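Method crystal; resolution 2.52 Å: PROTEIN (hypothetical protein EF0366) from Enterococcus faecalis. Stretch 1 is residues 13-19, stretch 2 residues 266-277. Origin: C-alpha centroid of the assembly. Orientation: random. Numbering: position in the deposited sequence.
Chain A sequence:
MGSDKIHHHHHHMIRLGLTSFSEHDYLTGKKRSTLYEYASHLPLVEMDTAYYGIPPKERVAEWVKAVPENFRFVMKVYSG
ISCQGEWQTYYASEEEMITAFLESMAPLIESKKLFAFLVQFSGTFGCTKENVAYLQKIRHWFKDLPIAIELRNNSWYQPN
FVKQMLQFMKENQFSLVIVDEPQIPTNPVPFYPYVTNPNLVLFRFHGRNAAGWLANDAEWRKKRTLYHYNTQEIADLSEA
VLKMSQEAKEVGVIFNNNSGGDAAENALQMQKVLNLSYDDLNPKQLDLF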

HETATM    1  N   MSE A  13      -7.373   6.072 -14.106  1.00 49.18           N
HETATM    2  CA  MSE A  13      -8.170   5.300 -13.144  1.00 49.62           C
HETATM    3  C   MSE A  13      -7.918   5.561 -11.650  1.00 48.33           C
HETATM    4  O   MSE A  13      -6.778   5.535 -11.193  1.00 48.21           O
HETATM    5  CB  MSE A  13      -8.025   3.812 -13.442  1.00 50.85           C
HETATM    6  CG  MSE A  13      -9.019   2.948 -12.698  1.00 56.49           C
HETATM    7 SE   MSE A  13     -10.848   3.169 -13.379  1.00 71.17          SE
HETATM    8  CE  MSE A  13     -11.573   4.706 -12.230  1.00 67.25           C
ATOM      9  N   ILE A  14      -8.999   5.799 -10.903  1.00 46.91           N
ATOM     10  CA  ILE A  14      -8.950   5.907  -9.435  1.00 45.62           C
ATOM     11  C   ILE A  14      -9.806   4.832  -8.751  1.00 44.76           C
ATOM     12  O   ILE A  14     -11.034   4.840  -8.857  1.00 44.81           O
ATOM     13  CB  ILE A  14      -9.424   7.295  -8.918  1.00 45.69           C
ATOM     14  CG1 ILE A  14      -8.647   8.435  -9.579  1.00 45.44           C
ATOM     15  CG2 ILE A  14      -9.306   7.370  -7.386  1.00 45.56           C
ATOM     16  CD1 ILE A  14      -9.286   9.809  -9.384  1.00 45.22           C
ATOM     17  N   ARG A  15      -9.151   3.927  -8.033  1.00 43.79           N
ATOM     18  CA  ARG A  15      -9.841   2.878  -7.282  1.00 42.80           C
ATOM     19  C   ARG A  15      -9.766   3.138  -5.779  1.00 42.42           C
ATOM     20  O   ARG A  15      -8.693   3.442  -5.242  1.00 42.21           O
ATOM     21  CB  ARG A  15      -9.229   1.513  -7.579  1.00 42.62           C
ATOM     22  CG  ARG A  15      -9.460   0.991  -8.976  1.00 41.57           C
ATOM     23  CD  ARG A  15      -8.522  -0.167  -9.214  1.00 41.07           C
ATOM     24  NE  ARG A  15      -8.964  -1.043 -10.293  1.00 40.40           N
ATOM     25  CZ  ARG A  15      -8.501  -0.984 -11.534  1.00 39.67           C
ATOM     26  NH1 ARG A  15      -7.585  -0.086 -11.858  1.00 40.23           N
ATOM     27  NH2 ARG A  15      -8.951  -1.824 -12.450  1.00 40.22           N
ATOM     28  N   LEU A  16     -10.907   3.011  -5.108  1.00 41.69           N
ATOM     29  CA  LEU A  16     -10.971   3.169  -3.658  1.00 41.23           C
ATOM     30  C   LEU A  16     -11.139   1.825  -2.968  1.00 40.87           C
ATOM     31  O   LEU A  16     -11.930   0.985  -3.405  1.00 40.89           O
ATOM     32  CB  LEU A  16     -12.110   4.111  -3.261  1.00 41.08           C
ATOM     33  CG  LEU A  16     -12.185   5.437  -4.019  1.00 40.97           C
ATOM     34  CD1 LEU A  16     -13.326   6.275  -3.499  1.00 40.17           C
ATOM     35  CD2 LEU A  16     -10.870   6.187  -3.927  1.00 40.62           C
ATOM     36  N   GLY A  17     -10.397   1.631  -1.886  1.00 40.44           N
ATOM     37  CA  GLY A  17     -10.428   0.368  -1.167  1.00 40.18           C
ATOM     38  C   GLY A  17     -10.126   0.462   0.310  1.00 39.80           C
ATOM     39  O   GLY A  17      -9.752   1.518   0.811  1.00 40.00           O
ATOM     40  N   LEU A  18     -10.291  -0.663   0.998  1.00 39.57           N
ATOM     41  CA  LEU A  18     -10.056  -0.755   2.437  1.00 39.32           C
ATOM     42  C   LEU A  18      -9.097  -1.889   2.761  1.00 39.39           C
ATOM     43  O   LEU A  18      -8.679  -2.642   1.884  1.00 39.29           O
ATOM     44  CB  LEU A  18     -11.366  -1.012   3.194  1.00 38.97           C
ATOM     45  CG  LEU A  18     -12.634  -0.238   2.858  1.00 38.28           C
ATOM     46  CD1 LEU A  18     -13.814  -0.847   3.580  1.00 37.33           C
ATOM     47  CD2 LEU A  18     -12.473   1.221   3.218  1.00 37.97           C
ATOM     48  N   THR A  19      -8.772  -1.999   4.040  1.00 39.74           N
ATOM     49  CA  THR A  19      -8.059  -3.141   4.586  1.00 39.90           C
ATOM     50  C   THR A  19      -9.053  -4.117   5.209  1.00 40.33           C
ATOM     51  O   THR A  19      -8.914  -5.339   5.074  1.00 40.14           O
ATOM     52  CB  THR A  19      -7.079  -2.676   5.660  1.00 39.58           C
ATOM     53  OG1 THR A  19      -6.176  -1.733   5.083  1.00 39.04           O
ATOM     54  CG2 THR A  19      -6.297  -3.848   6.214  1.00 40.05           C
ATOM     55  N   ASN A 266     -15.767   6.849   5.168  1.00 39.56           N
ATOM     56  CA  ASN A 266     -14.877   7.793   4.507  1.00 39.58           C
ATOM     57  C   ASN A 266     -14.663   7.501   3.015  1.00 39.72           C
ATOM     58  O   ASN A 266     -14.682   8.423   2.194  1.00 39.76           O
ATOM     59  CB  ASN A 266     -13.530   7.870   5.231  1.00 39.44           C
ATOM     60  CG  ASN A 266     -13.630   8.501   6.612  1.00 39.40           C
ATOM     61  OD1 ASN A 266     -12.712   8.368   7.419  1.00 39.03           O
ATOM     62  ND2 ASN A 266     -14.734   9.196   6.890  1.00 39.73           N
ATOM     63  N   ALA A 267     -14.454   6.230   2.670  1.00 39.71           N
ATOM     64  CA  ALA A 267     -14.274   5.837   1.272  1.00 39.89           C
ATOM     65  C   ALA A 267     -15.539   6.100   0.444  1.00 40.17           C
ATOM     66  O   ALA A 267     -15.461   6.578  -0.683  1.00 39.98           O
ATOM     67  CB  ALA A 267     -13.839   4.385   1.166  1.00 39.56           C
ATOM     68  N   LEU A 268     -16.702   5.811   1.020  1.00 40.92           N
ATOM     69  CA  LEU A 268     -17.981   6.101   0.368  1.00 41.87           C
ATOM     70  C   LEU A 268     -18.210   7.604   0.218  1.00 42.34           C
ATOM     71  O   LEU A 268     -18.888   8.031  -0.713  1.00 42.32           O
ATOM     72  CB  LEU A 268     -19.142   5.433   1.115  1.00 41.70           C
ATOM     73  CG  LEU A 268     -19.570   3.993   0.757  1.00 42.50           C
ATOM     74  CD1 LEU A 268     -18.423   3.005   0.358  1.00 42.66           C
ATOM     75  CD2 LEU A 268     -20.425   3.404   1.891  1.00 42.40           C
ATOM     76  N   GLN A 269     -17.628   8.398   1.119  1.00 43.08           N
ATOM     77  CA  GLN A 269     -17.666   9.862   1.007  1.00 43.94           C
ATOM     78  C   GLN A 269     -16.846  10.350  -0.180  1.00 43.82           C
ATOM     79  O   GLN A 269     -17.359  11.087  -1.024  1.00 43.75           O
ATOM     80  CB  GLN A 269     -17.186  10.543   2.295  1.00 43.92           C
ATOM     81  CG  GLN A 269     -18.254  10.667   3.379  1.00 45.20           C
ATOM     82  CD  GLN A 269     -17.673  11.012   4.743  1.00 45.33           C
ATOM     83  OE1 GLN A 269     -17.755  10.217   5.690  1.00 46.78           O
ATOM     84  NE2 GLN A 269     -17.076  12.201   4.849  1.00 46.38           N
HETATM   85  N   MSE A 270     -15.580   9.930  -0.235  1.00 43.87           N
HETATM   86  CA  MSE A 270     -14.673  10.274  -1.323  1.00 44.36           C
HETATM   87  C   MSE A 270     -15.265   9.951  -2.686  1.00 43.94           C
HETATM   88  O   MSE A 270     -15.304  10.796  -3.580  1.00 43.94           O
HETATM   89  CB  MSE A 270     -13.357   9.535  -1.157  1.00 44.17           C
HETATM   90  CG  MSE A 270     -12.191  10.418  -0.737  1.00 45.42           C
HETATM   91 SE   MSE A 270     -10.468   9.796  -1.478  1.00 46.57          SE
HETATM   92  CE  MSE A 270     -11.120   9.207  -3.198  1.00 47.83           C
ATOM     93  N   GLN A 271     -15.721   8.712  -2.821  1.00 43.69           N
ATOM     94  CA  GLN A 271     -16.410   8.222  -4.000  1.00 43.42           C
ATOM     95  C   GLN A 271     -17.525   9.159  -4.480  1.00 43.13           C
ATOM     96  O   GLN A 271     -17.728   9.305  -5.689  1.00 43.14           O
ATOM     97  CB  GLN A 271     -16.994   6.854  -3.673  1.00 43.76           C
ATOM     98  CG  GLN A 271     -17.386   6.006  -4.866  1.00 44.68           C
ATOM     99  CD  GLN A 271     -17.385   4.536  -4.512  1.00 46.19           C
ATOM    100  OE1 GLN A 271     -18.431   3.884  -4.502  1.00 45.20           O
ATOM    101  NE2 GLN A 271     -16.200   4.005  -4.190  1.00 47.15           N
ATOM    102  N   LYS A 272     -18.254   9.769  -3.542  1.00 42.55           N
ATOM    103  CA  LYS A 272     -19.274  10.767  -3.884  1.00 41.91           C
ATOM    104  C   LYS A 272     -18.615  12.079  -4.320  1.00 41.60           C
ATOM    105  O   LYS A 272     -19.021  12.670  -5.325  1.00 41.56           O
ATOM    106  CB  LYS A 272     -20.256  10.995  -2.728  1.00 41.64           C
ATOM    107  N   VAL A 273     -17.581  12.499  -3.587  1.00 41.23           N
ATOM    108  CA  VAL A 273     -16.844  13.744  -3.863  1.00 40.79           C
ATOM    109  C   VAL A 273     -16.169  13.738  -5.244  1.00 40.94           C
ATOM    110  O   VAL A 273     -16.125  14.770  -5.919  1.00 41.16           O
ATOM    111  CB  VAL A 273     -15.828  14.078  -2.726  1.00 40.65           C
ATOM    112  CG1 VAL A 273     -14.939  15.256  -3.090  1.00 40.15           C
ATOM    113  CG2 VAL A 273     -16.559  14.377  -1.432  1.00 40.35           C
ATOM    114  N   LEU A 274     -15.664  12.579  -5.667  1.00 40.97           N
ATOM    115  CA  LEU A 274     -15.101  12.420  -7.009  1.00 41.00           C
ATOM    116  C   LEU A 274     -16.107  11.802  -7.997  1.00 41.29           C
ATOM    117  O   LEU A 274     -15.705  11.300  -9.046  1.00 41.13           O
ATOM    118  CB  LEU A 274     -13.846  11.545  -6.957  1.00 40.94           C
ATOM    119  CG  LEU A 274     -12.800  11.674  -5.840  1.00 40.77           C
ATOM    120  CD1 LEU A 274     -11.805  10.564  -5.969  1.00 39.82           C
ATOM    121  CD2 LEU A 274     -12.068  13.002  -5.875  1.00 41.50           C
ATOM    122  N   ASN A 275     -17.403  11.877  -7.674  1.00 41.85           N
ATOM    123  CA  ASN A 275     -18.466  11.040  -8.303  1.00 42.39           C
ATOM    124  C   ASN A 275     -17.978   9.843  -9.139  1.00 42.59           C
ATOM    125  O   ASN A 275     -18.055   9.855 -10.370  1.00 42.68           O
ATOM    126  CB  ASN A 275     -19.568  11.857  -9.036  1.00 42.36           C
ATOM    127  CG  ASN A 275     -19.208  13.329  -9.238  1.00 42.49           C
ATOM    128  OD1 ASN A 275     -18.142  13.668  -9.758  1.00 42.59           O
ATOM    129  ND2 ASN A 275     -20.121  14.211  -8.844  1.00 42.23           N
ATOM    130  N   LEU A 276     -17.486   8.815  -8.441  1.00 42.84           N
ATOM    131  CA  LEU A 276     -16.851   7.640  -9.063  1.00 43.01           C
ATOM    132  C   LEU A 276     -17.800   6.466  -9.371  1.00 42.87           C
ATOM    133  O   LEU A 276     -18.524   5.987  -8.487  1.00 42.76           O
ATOM    134  CB  LEU A 276     -15.657   7.165  -8.220  1.00 43.09           C
ATOM    135  CG  LEU A 276     -14.338   7.917  -8.427  1.00 43.78           C
ATOM    136  CD1 LEU A 276     -13.280   7.408  -7.461  1.00 44.62           C
ATOM    137  CD2 LEU A 276     -13.843   7.823  -9.888  1.00 43.77           C
ATOM    138  N   SER A 277     -17.757   6.016 -10.633  1.00 42.74           N
ATOM    139  CA  SER A 277     -18.643   4.976 -11.212  1.00 42.28           C
ATOM    140  C   SER A 277     -19.956   4.745 -10.463  1.00 42.11           C
ATOM    141  O   SER A 277     -20.925   5.469 -10.663  1.00 41.95           O
ATOM    142  CB  SER A 277     -17.893   3.649 -11.418  1.00 42.13           C
ATOM    143  OG  SER A 277     -18.051   2.780 -10.308  1.00 41.58           O
TER

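The first stretch runs largely as a β-strand, and residues 266-273 form the last part of a helix that begins earlier in the chain. The two axes approach to 8.7 Å with an angle of 166° between their N-to-C directions, so strand and helix lie nearly antiparallel. The closest backbone pairings are Leu-16 CA to Ala-267 CA at 6.5 Å and Ile-14 CA to Leu-276 CA at 8.1 Å. Alanine, whose side chain ends at CB, stands at the shorter of these two spacings.

The helix keeps its i to i+4 pattern through Leu-274 N to Met-270 O (2.8 Å), although Leu-274 itself is the first residue to leave helical phi/psi. Beyond it, Asn-275 adopts a positive phi of 13°, and Leu-276 N bonds back to Gln-271 O at 2.8 Å. This turn leaves the CA-to-CB bond of Leu-276 pointing toward the strand, so that the segment after the helix also contributes to the contact.

No hydrogen bond or salt bridge crosses between the stretches; the contact consists of apolar packing and van der Waals approaches to backbone atoms. It buries 363 Å² summed over both sides. Ile-14, Leu-16, Leu-18, Ala-267 and Met-270 are buried in the whole assembly, and their apolar side chains suit a place shielded from solvent. Strand alternation sets which residues take part: Ile-14 and Leu-16 direct their CA-to-CB bonds toward the helical stretch, whereas that of Arg-15 points away and its side chain makes no contact with the second stretch. Gly-17 has no side chain to offer.

Leu-16 is the centre of the contact, with 109 Å² covered. In its m,t rotamer (chi1 -49°, chi2 -178°), Leu-16 CD2 lies 3.1 Å from CE of the selenomethionine Met-270, shorter than a normal methyl contact, so it locates the two groups against each other but is not evidence of favourable packing. The chi1 (-108°) and chi2 (-148°) of Met-270 both fall between wells. The other methyl, Leu-16 CD1, sits against the helix backbone, 3.5 Å from both Ala-267 O and Gln-271 N. Gln-271 N donates to Ala-267 O at 3.0 Å, so the leucine methyl does not strand an unpaired group. Leu-16 CD1 also meets Gln-271 CB at 3.7 Å, which means that the aliphatic base of this glutamine supplies a packing surface.

Ile-14 and Leu-276 extend the apolar patch toward the start of the strand. Leu-276 CD1 is 4.0 Å from Ile-14 CG2 and 4.1 Å from Leu-16 CG, bridging the two strand side chains with a single methyl; it also lies 3.7 Å from Ile-14 O. Ile-14 CG2 reaches Leu-274 CD1 at 4.3 Å, a looser contact. Branched aliphatic chains suit this place because they offer methyls to several neighbours without polar groups to satisfy.

At the other end, the CA-to-CB bond of Leu-18 points sideways, yet its chain bends nearer and places Leu-18 CD2 4.0 Å from Ala-267 CB. The small alanine thus serves two strand leucines, through its CB to Leu-18 and its carbonyl to Leu-16.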